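Local coordinates for protein DNA ligase (Aquifex aeolicus, PDB 3QWU) that probably joins nucleic acid ends as an ATP-dependent ligase, and binds adenosine and calcium in what is likely its nucleotidyltransferase active site, at residues M238-N243 and T256-R261; E203-F208 and Y230-A235; P55-I60 and G215-E220. All coordinates share one frame; numbering follows the deposited sequence.

Interaction 1: M238-N243 and T256-R261; sequences MDIKTN and TNRILR. With CA (calcium ion), chain D.
Asp239 sets CG anti to its own carbonyl carbon (chi1 -72°), and Arg258 runs extended from CG to NE. The two side chains meet at about a right angle. Asp239 OD2 lies 3.8 Å from Arg258 NE, a long salt bridge made at the edge of the guanidinium. The carboxylate and guanidinium planes stand 59° apart, which rules out a flat, two-pronged pairing. The other oxygen is spent differently: Asp239 OD1 binds the calcium ion at 2.5 Å. Water 1, at 2.2 Å from the calcium, and water 2, at 2.4 Å, share the site with Asp82 and Glu143. One carboxylate thus serves a metal and an arginine with separate oxygens.

The contact joins two successive helices. Helix 233-242 ends at this point, and after a mostly non-helical connection helix 254-269 passes beside it, in the C-terminal region of the ligase. An apolar touch accompanies the charged one, with Ile240 CD1 4.2 Å from Arg258 CB. Ile240 also packs on Leu281 and Phe285 of helix 276-299.

The guanidinium of Arg258 is covered on one face by another arginine: Arg261 NH2 sits 3.7 Å above its plane, over the centre. Arg261 is held there by Asn257 OD1, which accepts from Arg261 NH2 at 2.9 Å and weakly from Arg261 NE. Asn236 OD1 takes Arg261 NH1. At the helix end, Thr242 N and Thr242 OG1 reach Met238 O from opposite faces of its plane. Asn243 ND2 donates to Asp239 O at 3.3 Å.

Interaction 2: E203-F208 and Y230-A235; sequences EILKRF and YITSYA
Leu205 and Tyr230 make the closest touch. Leu205 CD1 lies 3.5 Å from Tyr230 CD1 and approaches the ring at a slant. The second methyl, Leu205 CD2, is at the ring edge, 3.8 Å from Tyr230 CD1. It also meets the methyl of Thr232, just past the strand, with Leu205 CD2 4.0 Å from Thr232 CG2. That threonine methyl sits between two helix residues, since Phe208 CB is 4.3 Å from Thr232 CG2. The ring of Phe208 leads off elsewhere, so its CB alone does the touching. All four residues are buried, and the contact is wholly apolar.

Torsions explain the placing. Tyr230 has CG anti to its backbone N (chi1 178°), which carries the CD1 edge of the ring to the leucine. Thr232 turns CG2 toward the helix and OG1 the other way, toward polar backbone atoms. Thr232 is the N-cap of helix 233-242: Thr232 OG1 accepts from Ala235 N at 3.2 Å, with an N-H...O angle of 156°. The same hydroxyl lies within hydrogen-bonding reach of Arg213 O and Glu214 O, which share its one proton. These bonds probably fix its rotation and with it the direction of the methyl. Replacing Leu205 with an alanine would probably open a gap between the Tyr230 ring edge and Thr232 CG2, leaving the threonine methyl mainly to Phe208 CB and the ring less firmly packed on this side.

Asn209 OD1 accepts from Tyr234 N, a second link between the end of helix 195-210 and the start of helix 233-242. Helix 195-210 lies against the central sheet. Leu205 and Phe208 rest on Val216 of strand 215-220, and Ile204 and Phe208 on Leu188 of strand 187-191. Tyr230, on strand 227-231, also packs on Phe218 and on Phe265 of helix 254-269.

Interaction 3: P55-I60 and G215-E220; sequences PHIGRI and GVVFKE. With ADN (adenosine), chain C.
Ile57 and Val217 meet methyl to methyl beside the bound adenosine, with Ile57 CD1 4.0 Å from Val217 CG1. Val217 sets CG1 anti to its backbone N (chi1 -174°), which sends that branch to the isoleucine and leaves CG2 for the base. Val217 CG2 lies over the face of the adenine, 3.6 Å from ADN N1. Ile57 CD1 comes to 3.9 Å from ADN C2. The two aliphatic residues and the base form the close part of the contact.

A second pair sits farther along: Ile60 CD1 is 4.1 Å from Phe218 CE2, the side chains crossing at about a right angle. Leu67 of helix 63-70 touches both residues.

The backbones stay apart even where the side chains meet. Ile57 CA and Val217 CA, the nearest pair, are 8.6 Å from each other because strand 227-231 lies between strands 58-60 and 215-220. Gly58 and Ile60 bond to Lys229 of that strand, and Val216 to Tyr230. On the outer side His56 is exposed and points off to Asp35, and Arg59 is partly exposed. Arg59 and Ile60 pair with an antiparallel strand of the second subunit, which carries the sheet across the interface.

Strand 215-220 follows Glu214, and the run Glu-Gly-Val-Val fits motif IV of the covalent nucleotidyltransferases. Gly215 has backbone angles that demand glycine. Lys219, extended beyond CG, reaches past Val217, and Lys219 NZ donates to ADN N1 at 2.9 Å. Glu78 and Asp158 form salt bridges with the same amine and hold it in place. A donor at N1 suits adenine, whereas guanine carries a hydrogen there, so Lys219 probably contributes to the choice of base while Val217 and Ile57 supply shape.

From the N terminus, segment 55-60 comes first and waits for 215-220, so interaction 3 closes a loop of 154 residues that sets strand 58-60, outermost within the chain, in the same sheet as 215-220. Within that loop the chain enters helix 195-210 and opens interaction 2, which closes only at 230-235, after interaction 3 is complete. The two therefore cross. They share the sheet: strand 227-231 sits between the strands of interaction 3, and Tyr230 O probably bonds to Val216 N. Interaction 1 follows in series, closing a short loop between helix 233-242, whose start belongs to interaction 2, and helix 254-269. Arg261 comes close to Arg59, where interactions 1 and 3 touch.

Interaction 1: M238-N243 and T256-R261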
loop_
_atom_site.group_PDB
_atom_site.type_symbol
_atom_site.label_atom_id
_atom_site.label_comp_id
_atom_site.label_asym_id
_atom_site.label_seq_id
_atom_site.Cartn_x
_atom_site.Cartn_y
_atom_site.Cartn_z
ATOM N N MET A 238 -16.074 -2.509 1.278
ATOM C CA MET A 238 -16.172 -3.152 2.574
ATOM C C MET A 238 -14.839 -3.864 2.904
ATOM O O MET A 238 -14.435 -3.904 4.044
ATOM C CB MET A 238 -17.280 -4.213 2.564
ATOM C CG MET A 238 -18.579 -3.917 3.202
ATOM S SD MET A 238 -18.633 -2.948 4.772
ATOM C CE MET A 238 -18.787 -1.280 4.043
ATOM N N ASP A 239 -14.190 -4.456 1.913
ATOM C CA ASP A 239 -12.871 -5.035 2.179
ATOM C C ASP A 239 -11.916 -3.980 2.674
ATOM O O ASP A 239 -11.196 -4.247 3.635
ATOM C CB ASP A 239 -12.253 -5.744 0.991
ATOM C CG ASP A 239 -12.944 -7.055 0.688
ATOM O OD1 ASP A 239 -13.683 -7.583 1.545
ATOM O OD2 ASP A 239 -12.741 -7.548 -0.421
ATOM N N ILE A 240 -11.924 -2.785 2.070
ATOM C CA ILE A 240 -10.962 -1.792 2.489
ATOM C C ILE A 240 -11.263 -1.451 3.937
ATOM O O ILE A 240 -10.391 -1.512 4.782
ATOM C CB ILE A 240 -10.957 -0.566 1.569
ATOM C CG1 ILE A 240 -10.571 -0.989 0.173
ATOM C CG2 ILE A 240 -9.967 0.430 2.086
ATOM C CD1 ILE A 240 -10.535 0.119 -0.831
ATOM N N LYS A 241 -12.530 -1.198 4.233
ATOM C CA LYS A 241 -12.948 -0.823 5.595
ATOM C C LYS A 241 -12.690 -1.855 6.661
ATOM O O LYS A 241 -12.171 -1.520 7.738
ATOM C CB LYS A 241 -14.436 -0.488 5.616
ATOM C CG LYS A 241 -15.096 -0.389 7.013
ATOM C CD LYS A 241 -15.502 1.011 7.415
ATOM C CE LYS A 241 -16.218 1.057 8.778
ATOM N NZ LYS A 241 -17.489 1.927 8.702
ATOM N N THR A 242 -13.073 -3.105 6.412
ATOM C CA THR A 242 -12.922 -4.105 7.448
ATOM C C THR A 242 -11.489 -4.518 7.583
ATOM O O THR A 242 -11.172 -5.189 8.507
ATOM C CB THR A 242 -13.752 -5.363 7.177
ATOM O OG1 THR A 242 -13.330 -5.875 5.944
ATOM C CG2 THR A 242 -15.269 -5.030 7.091
ATOM N N ASN A 243 -10.614 -4.128 6.670
ATOM C CA ASN A 243 -9.192 -4.446 6.811
ATOM C C ASN A 243 -8.336 -3.337 7.416
ATOM O O ASN A 243 -7.104 -3.401 7.364
ATOM C CB ASN A 243 -8.628 -4.820 5.458
ATOM C CG ASN A 243 -8.591 -6.283 5.286
ATOM O OD1 ASN A 243 -7.528 -6.914 5.507
ATOM N ND2 ASN A 243 -9.767 -6.886 4.978
ATOM N N THR A 256 -2.938 -0.175 -5.200
ATOM C CA THR A 256 -3.086 -0.198 -6.624
ATOM C C THR A 256 -4.261 -1.141 -7.098
ATOM O O THR A 256 -4.910 -0.882 -8.129
ATOM C CB THR A 256 -1.711 -0.532 -7.293
ATOM O OG1 THR A 256 -1.910 -1.054 -8.617
ATOM C CG2 THR A 256 -0.872 -1.539 -6.451
ATOM N N ASN A 257 -4.550 -2.191 -6.316
ATOM C CA ASN A 257 -5.428 -3.257 -6.753
ATOM C C ASN A 257 -6.883 -3.034 -6.425
ATOM O O ASN A 257 -7.710 -3.095 -7.307
ATOM C CB ASN A 257 -4.972 -4.589 -6.180
ATOM C CG ASN A 257 -5.422 -5.727 -7.007
ATOM O OD1 ASN A 257 -6.533 -6.236 -6.839
ATOM N ND2 ASN A 257 -4.570 -6.125 -7.962
ATOM N N ARG A 258 -7.205 -2.791 -5.162
ATOM C CA ARG A 258 -8.617 -2.578 -4.816
ATOM C C ARG A 258 -9.180 -1.221 -5.293
ATOM O O ARG A 258 -10.352 -1.107 -5.622
ATOM C CB ARG A 258 -8.860 -2.866 -3.344
ATOM C CG ARG A 258 -9.300 -4.352 -3.110
ATOM C CD ARG A 258 -9.193 -4.784 -1.683
ATOM N NE ARG A 258 -9.330 -6.239 -1.559
ATOM C CZ ARG A 258 -8.356 -7.121 -1.753
ATOM N NH1 ARG A 258 -7.113 -6.735 -2.067
ATOM N NH2 ARG A 258 -8.639 -8.417 -1.631
ATOM N N ILE A 259 -8.299 -0.231 -5.406
ATOM C CA ILE A 259 -8.654 1.060 -5.945
ATOM C C ILE A 259 -8.875 0.997 -7.446
ATOM O O ILE A 259 -9.857 1.543 -7.946
ATOM C CB ILE A 259 -7.572 2.123 -5.607
ATOM C CG1 ILE A 259 -7.570 2.348 -4.095
ATOM C CG2 ILE A 259 -7.853 3.397 -6.335
ATOM C CD1 ILE A 259 -6.221 2.667 -3.516
ATOM N N LEU A 260 -7.947 0.353 -8.162
ATOM C CA LEU A 260 -8.150 0.087 -9.575
ATOM C C LEU A 260 -9.456 -0.665 -9.845
ATOM O O LEU A 260 -10.047 -0.492 -10.892
ATOM C CB LEU A 260 -6.955 -0.661 -10.203
ATOM C CG LEU A 260 -5.831 0.286 -10.696
ATOM C CD1 LEU A 260 -4.567 -0.424 -11.188
ATOM C CD2 LEU A 260 -6.389 1.131 -11.761
ATOM N N ARG A 261 -9.883 -1.533 -8.949
ATOM C CA ARG A 261 -11.176 -2.195 -9.171
ATOM C C ARG A 261 -12.306 -1.167 -9.158
ATOM O O ARG A 261 -13.167 -1.186 -9.994
ATOM C CB ARG A 261 -11.450 -3.240 -8.123
ATOM C CG ARG A 261 -10.656 -4.512 -8.310
ATOM C CD ARG A 261 -10.838 -5.375 -6.992
ATOM N NE ARG A 261 -9.676 -6.229 -6.688
ATOM C CZ ARG A 261 -9.635 -7.056 -5.675
ATOM N NH1 ARG A 261 -10.678 -7.189 -4.843
ATOM N NH2 ARG A 261 -8.570 -7.792 -5.520
HETATM CA CA CA D . -15.946 -8.727 1.400
HETATM O O HOH W 1 -14.754 -9.038 -0.473
HETATM O O HOH W 2 -14.224 -10.277 1.785
#

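Interaction 2: E203-F208 and Y230-A235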
loop_
_atom_site.group_PDB
_atom_site.type_symbol
_atom_site.label_atom_id
_atom_site.label_comp_id
_atom_site.label_asym_id
_atom_site.label_seq_id
_atom_site.Cartn_x
_atom_site.Cartn_y
_atom_site.Cartn_z
ATOM N N GLU A 203 -27.164 -6.185 -15.247
ATOM C CA GLU A 203 -28.280 -5.996 -14.344
ATOM C C GLU A 203 -28.046 -6.849 -13.064
ATOM O O GLU A 203 -28.298 -6.387 -11.935
ATOM C CB GLU A 203 -29.575 -6.344 -15.040
ATOM C CG GLU A 203 -30.833 -6.290 -14.166
ATOM C CD GLU A 203 -31.150 -4.891 -13.576
ATOM O OE1 GLU A 203 -31.326 -3.919 -14.376
ATOM O OE2 GLU A 203 -31.230 -4.780 -12.298
ATOM N N ILE A 204 -27.509 -8.061 -13.233
ATOM C CA ILE A 204 -27.292 -8.945 -12.114
ATOM C C ILE A 204 -26.292 -8.344 -11.120
ATOM O O ILE A 204 -26.560 -8.282 -9.919
ATOM C CB ILE A 204 -26.871 -10.360 -12.600
ATOM C CG1 ILE A 204 -28.131 -11.089 -13.137
ATOM C CG2 ILE A 204 -26.151 -11.176 -11.467
ATOM C CD1 ILE A 204 -27.838 -12.278 -13.967
ATOM N N LEU A 205 -25.199 -7.812 -11.624
ATOM C CA LEU A 205 -24.193 -7.160 -10.756
ATOM C C LEU A 205 -24.671 -5.888 -10.100
ATOM O O LEU A 205 -24.350 -5.660 -8.952
ATOM C CB LEU A 205 -22.843 -6.964 -11.475
ATOM C CG LEU A 205 -22.169 -8.367 -11.471
ATOM C CD1 LEU A 205 -21.300 -8.437 -12.604
ATOM C CD2 LEU A 205 -21.411 -8.732 -10.128
ATOM N N LYS A 206 -25.476 -5.117 -10.788
ATOM C CA LYS A 206 -26.082 -3.945 -10.233
ATOM C C LYS A 206 -26.971 -4.347 -9.058
ATOM O O LYS A 206 -26.944 -3.713 -8.025
ATOM C CB LYS A 206 -26.945 -3.257 -11.313
ATOM C CG LYS A 206 -27.653 -1.990 -10.844
ATOM C CD LYS A 206 -28.832 -1.666 -11.702
ATOM C CE LYS A 206 -29.431 -0.308 -11.365
ATOM N NZ LYS A 206 -30.836 -0.406 -10.846
ATOM N N ARG A 207 -27.758 -5.417 -9.229
ATOM C CA ARG A 207 -28.679 -5.883 -8.184
ATOM C C ARG A 207 -27.899 -6.439 -6.949
ATOM O O ARG A 207 -28.077 -6.041 -5.804
ATOM C CB ARG A 207 -29.655 -6.910 -8.772
ATOM C CG ARG A 207 -30.730 -7.336 -7.776
ATOM C CD ARG A 207 -31.702 -8.335 -8.310
ATOM N NE ARG A 207 -31.152 -9.667 -8.515
ATOM C CZ ARG A 207 -30.787 -10.187 -9.677
ATOM N NH1 ARG A 207 -30.891 -9.513 -10.810
ATOM N NH2 ARG A 207 -30.343 -11.423 -9.703
ATOM N N PHE A 208 -26.939 -7.294 -7.225
ATOM C CA PHE A 208 -26.107 -7.868 -6.194
ATOM C C PHE A 208 -25.442 -6.779 -5.379
ATOM O O PHE A 208 -25.333 -6.828 -4.135
ATOM C CB PHE A 208 -25.029 -8.747 -6.923
ATOM C CG PHE A 208 -25.392 -10.168 -7.046
ATOM C CD1 PHE A 208 -26.690 -10.547 -7.108
ATOM C CD2 PHE A 208 -24.414 -11.132 -7.059
ATOM C CE1 PHE A 208 -27.040 -11.892 -7.162
ATOM C CE2 PHE A 208 -24.735 -12.500 -7.152
ATOM C CZ PHE A 208 -26.048 -12.878 -7.217
ATOM N N TYR A 230 -15.606 -11.534 -10.734
ATOM C CA TYR A 230 -15.791 -10.104 -10.737
ATOM C C TYR A 230 -16.498 -9.718 -9.437
ATOM O O TYR A 230 -17.450 -10.410 -9.020
ATOM C CB TYR A 230 -16.583 -9.699 -11.971
ATOM C CG TYR A 230 -16.865 -8.251 -12.040
ATOM C CD1 TYR A 230 -18.060 -7.721 -11.539
ATOM C CD2 TYR A 230 -15.928 -7.371 -12.611
ATOM C CE1 TYR A 230 -18.321 -6.320 -11.612
ATOM C CE2 TYR A 230 -16.150 -6.002 -12.688
ATOM C CZ TYR A 230 -17.346 -5.461 -12.180
ATOM O OH TYR A 230 -17.528 -4.083 -12.244
ATOM N N ILE A 231 -16.005 -8.629 -8.802
ATOM C CA ILE A 231 -16.423 -8.185 -7.455
ATOM C C ILE A 231 -17.246 -6.878 -7.554
ATOM O O ILE A 231 -16.984 -6.007 -8.389
ATOM C CB ILE A 231 -15.170 -7.992 -6.553
ATOM C CG1 ILE A 231 -14.207 -9.204 -6.771
ATOM C CG2 ILE A 231 -15.498 -7.809 -5.030
ATOM C CD1 ILE A 231 -14.504 -10.639 -6.097
ATOM N N THR A 232 -18.261 -6.758 -6.718
ATOM C CA THR A 232 -19.051 -5.532 -6.666
ATOM C C THR A 232 -18.250 -4.420 -5.991
ATOM O O THR A 232 -17.310 -4.673 -5.236
ATOM C CB THR A 232 -20.340 -5.744 -5.898
ATOM O OG1 THR A 232 -20.041 -6.168 -4.543
ATOM C CG2 THR A 232 -21.243 -6.805 -6.633
ATOM N N SER A 233 -18.620 -3.176 -6.268
ATOM C CA SER A 233 -17.913 -2.072 -5.686
ATOM C C SER A 233 -18.193 -2.052 -4.210
ATOM O O SER A 233 -17.269 -1.789 -3.435
ATOM C CB SER A 233 -18.301 -0.768 -6.326
ATOM O OG SER A 233 -19.664 -0.689 -6.338
ATOM N N TYR A 234 -19.440 -2.392 -3.827
ATOM C CA TYR A 234 -19.766 -2.551 -2.406
ATOM C C TYR A 234 -18.802 -3.476 -1.661
ATOM O O TYR A 234 -18.279 -3.133 -0.587
ATOM C CB TYR A 234 -21.184 -3.056 -2.216
ATOM C CG TYR A 234 -21.501 -3.530 -0.801
ATOM C CD1 TYR A 234 -21.117 -4.833 -0.363
ATOM C CD2 TYR A 234 -22.189 -2.699 0.101
ATOM C CE1 TYR A 234 -21.415 -5.264 0.905
ATOM C CE2 TYR A 234 -22.487 -3.130 1.389
ATOM C CZ TYR A 234 -22.105 -4.393 1.775
ATOM O OH TYR A 234 -22.411 -4.835 3.039
ATOM N N ALA A 235 -18.538 -4.643 -2.216
ATOM C CA ALA A 235 -17.660 -5.574 -1.527
ATOM C C ALA A 235 -16.250 -5.067 -1.525
ATOM O O ALA A 235 -15.525 -5.288 -0.585
ATOM C CB ALA A 235 -17.721 -6.936 -2.172
#

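Interaction 3: P55-I60 and G215-E220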
loop_
_atom_site.group_PDB
_atom_site.type_symbol
_atom_site.label_atom_id
_atom_site.label_comp_id
_atom_site.label_asym_id
_atom_site.label_seq_id
_atom_site.Cartn_x
_atom_site.Cartn_y
_atom_site.Cartn_z
ATOM N N PRO A 55 -7.505 -24.132 -7.168
ATOM C CA PRO A 55 -6.667 -23.306 -8.021
ATOM C C PRO A 55 -7.132 -21.831 -8.052
ATOM O O PRO A 55 -8.292 -21.536 -7.755
ATOM C CB PRO A 55 -6.808 -23.985 -9.386
ATOM C CG PRO A 55 -8.166 -24.522 -9.381
ATOM C CD PRO A 55 -8.477 -24.909 -7.948
ATOM N N HIS A 56 -6.202 -20.929 -8.362
ATOM C CA HIS A 56 -6.429 -19.485 -8.326
ATOM C C HIS A 56 -7.424 -19.087 -9.410
ATOM O O HIS A 56 -7.275 -19.494 -10.557
ATOM C CB HIS A 56 -5.090 -18.718 -8.503
ATOM C CG HIS A 56 -4.130 -18.889 -7.350
ATOM N ND1 HIS A 56 -4.403 -18.437 -6.068
ATOM C CD2 HIS A 56 -2.906 -19.484 -7.283
ATOM C CE1 HIS A 56 -3.399 -18.751 -5.262
ATOM N NE2 HIS A 56 -2.478 -19.385 -5.972
ATOM N N ILE A 57 -8.443 -18.309 -9.059
ATOM C CA ILE A 57 -9.311 -17.711 -10.087
ATOM C C ILE A 57 -8.863 -16.272 -10.397
ATOM O O ILE A 57 -8.752 -15.449 -9.516
ATOM C CB ILE A 57 -10.781 -17.674 -9.626
ATOM C CG1 ILE A 57 -11.171 -19.021 -9.022
ATOM C CG2 ILE A 57 -11.687 -17.182 -10.774
ATOM C CD1 ILE A 57 -12.672 -19.205 -8.736
ATOM N N GLY A 58 -8.612 -15.957 -11.645
ATOM C CA GLY A 58 -8.321 -14.583 -12.024
ATOM C C GLY A 58 -9.530 -13.651 -11.927
ATOM O O GLY A 58 -10.698 -14.081 -11.900
ATOM N N ARG A 59 -9.219 -12.372 -11.862
ATOM C CA ARG A 59 -10.154 -11.313 -11.671
ATOM C C ARG A 59 -10.150 -10.510 -12.951
ATOM O O ARG A 59 -9.095 -10.160 -13.425
ATOM C CB ARG A 59 -9.655 -10.440 -10.498
ATOM C CG ARG A 59 -10.744 -9.743 -9.648
ATOM C CD ARG A 59 -10.240 -9.156 -8.290
ATOM N NE ARG A 59 -10.606 -9.917 -7.062
ATOM C CZ ARG A 59 -9.711 -10.558 -6.274
ATOM N NH1 ARG A 59 -10.119 -11.198 -5.184
ATOM N NH2 ARG A 59 -8.380 -10.594 -6.557
ATOM N N ILE A 60 -11.321 -10.244 -13.522
ATOM C CA ILE A 60 -11.449 -9.190 -14.518
ATOM C C ILE A 60 -11.932 -7.917 -13.835
ATOM O O ILE A 60 -12.741 -7.949 -12.856
ATOM C CB ILE A 60 -12.423 -9.502 -15.706
ATOM C CG1 ILE A 60 -13.752 -10.083 -15.246
ATOM C CG2 ILE A 60 -11.788 -10.427 -16.671
ATOM C CD1 ILE A 60 -14.734 -10.484 -16.402
ATOM N N GLY A 215 -20.244 -10.630 -5.465
ATOM C CA GLY A 215 -19.886 -10.734 -6.865
ATOM C C GLY A 215 -20.311 -12.046 -7.479
ATOM O O GLY A 215 -21.171 -12.730 -6.944
ATOM N N VAL A 216 -19.730 -12.384 -8.619
ATOM C CA VAL A 216 -20.000 -13.648 -9.268
ATOM C C VAL A 216 -18.713 -14.301 -9.703
ATOM O O VAL A 216 -17.671 -13.635 -9.821
ATOM C CB VAL A 216 -20.925 -13.429 -10.510
ATOM C CG1 VAL A 216 -22.217 -12.755 -10.084
ATOM C CG2 VAL A 216 -20.181 -12.588 -11.599
ATOM N N VAL A 217 -18.792 -15.619 -9.943
ATOM C CA VAL A 217 -17.743 -16.372 -10.672
ATOM C C VAL A 217 -18.255 -16.860 -12.001
ATOM O O VAL A 217 -19.301 -17.449 -12.075
ATOM C CB VAL A 217 -17.264 -17.611 -9.886
ATOM C CG1 VAL A 217 -16.082 -18.283 -10.592
ATOM C CG2 VAL A 217 -16.868 -17.217 -8.502
ATOM N N PHE A 218 -17.501 -16.615 -13.065
ATOM C CA PHE A 218 -17.877 -17.055 -14.394
ATOM C C PHE A 218 -17.154 -18.369 -14.700
ATOM O O PHE A 218 -15.967 -18.473 -14.419
ATOM C CB PHE A 218 -17.471 -15.997 -15.413
ATOM C CG PHE A 218 -18.055 -14.634 -15.146
ATOM C CD1 PHE A 218 -19.356 -14.360 -15.488
ATOM C CD2 PHE A 218 -17.278 -13.619 -14.604
ATOM C CE1 PHE A 218 -19.911 -13.121 -15.300
ATOM C CE2 PHE A 218 -17.820 -12.390 -14.392
ATOM C CZ PHE A 218 -19.176 -12.137 -14.755
ATOM N N LYS A 219 -17.873 -19.358 -15.245
ATOM C CA LYS A 219 -17.330 -20.737 -15.507
ATOM C C LYS A 219 -17.649 -21.253 -16.900
ATOM O O LYS A 219 -18.785 -21.583 -17.198
ATOM C CB LYS A 219 -17.838 -21.744 -14.485
ATOM C CG LYS A 219 -17.643 -21.235 -13.070
ATOM C CD LYS A 219 -17.804 -22.251 -11.949
ATOM C CE LYS A 219 -17.565 -21.549 -10.572
ATOM N NZ LYS A 219 -17.828 -22.431 -9.369
ATOM N N GLU A 220 -16.618 -21.298 -17.738
ATOM C CA GLU A 220 -16.751 -21.691 -19.131
ATOM C C GLU A 220 -17.274 -23.106 -19.240
ATOM O O GLU A 220 -16.814 -24.014 -18.573
ATOM C CB GLU A 220 -15.434 -21.542 -19.908
ATOM C CG GLU A 220 -15.628 -21.470 -21.446
ATOM C CD GLU A 220 -14.305 -21.220 -22.150
ATOM O OE1 GLU A 220 -13.542 -22.175 -22.301
ATOM O OE2 GLU A 220 -13.988 -20.068 -22.485
HETATM O "O5'" ADN C . -10.645 -17.421 -5.386
HETATM C "C5'" ADN C . -12.059 -17.224 -5.340
HETATM C "C4'" ADN C . -12.602 -17.743 -4.014
HETATM O "O4'" ADN C . -14.007 -17.387 -3.835
HETATM C "C3'" ADN C . -12.543 -19.264 -3.963
HETATM O "O3'" ADN C . -11.330 -19.803 -3.443
HETATM C "C2'" ADN C . -13.758 -19.650 -3.126
HETATM O "O2'" ADN C . -13.380 -19.958 -1.795
HETATM C "C1'" ADN C . -14.695 -18.444 -3.135
HETATM N N9 ADN C . -15.975 -18.684 -3.821
HETATM C C8 ADN C . -17.164 -18.216 -3.374
HETATM N N7 ADN C . -18.189 -18.566 -4.187
HETATM C C5 ADN C . -17.613 -19.257 -5.204
HETATM C C6 ADN C . -18.121 -19.878 -6.431
HETATM N N6 ADN C . -19.462 -19.810 -6.664
HETATM N N1 ADN C . -17.238 -20.542 -7.239
HETATM C C2 ADN C . -15.904 -20.568 -6.951
HETATM N N3 ADN C . -15.366 -19.978 -5.845
HETATM C C4 ADN C . -16.164 -19.342 -4.960
#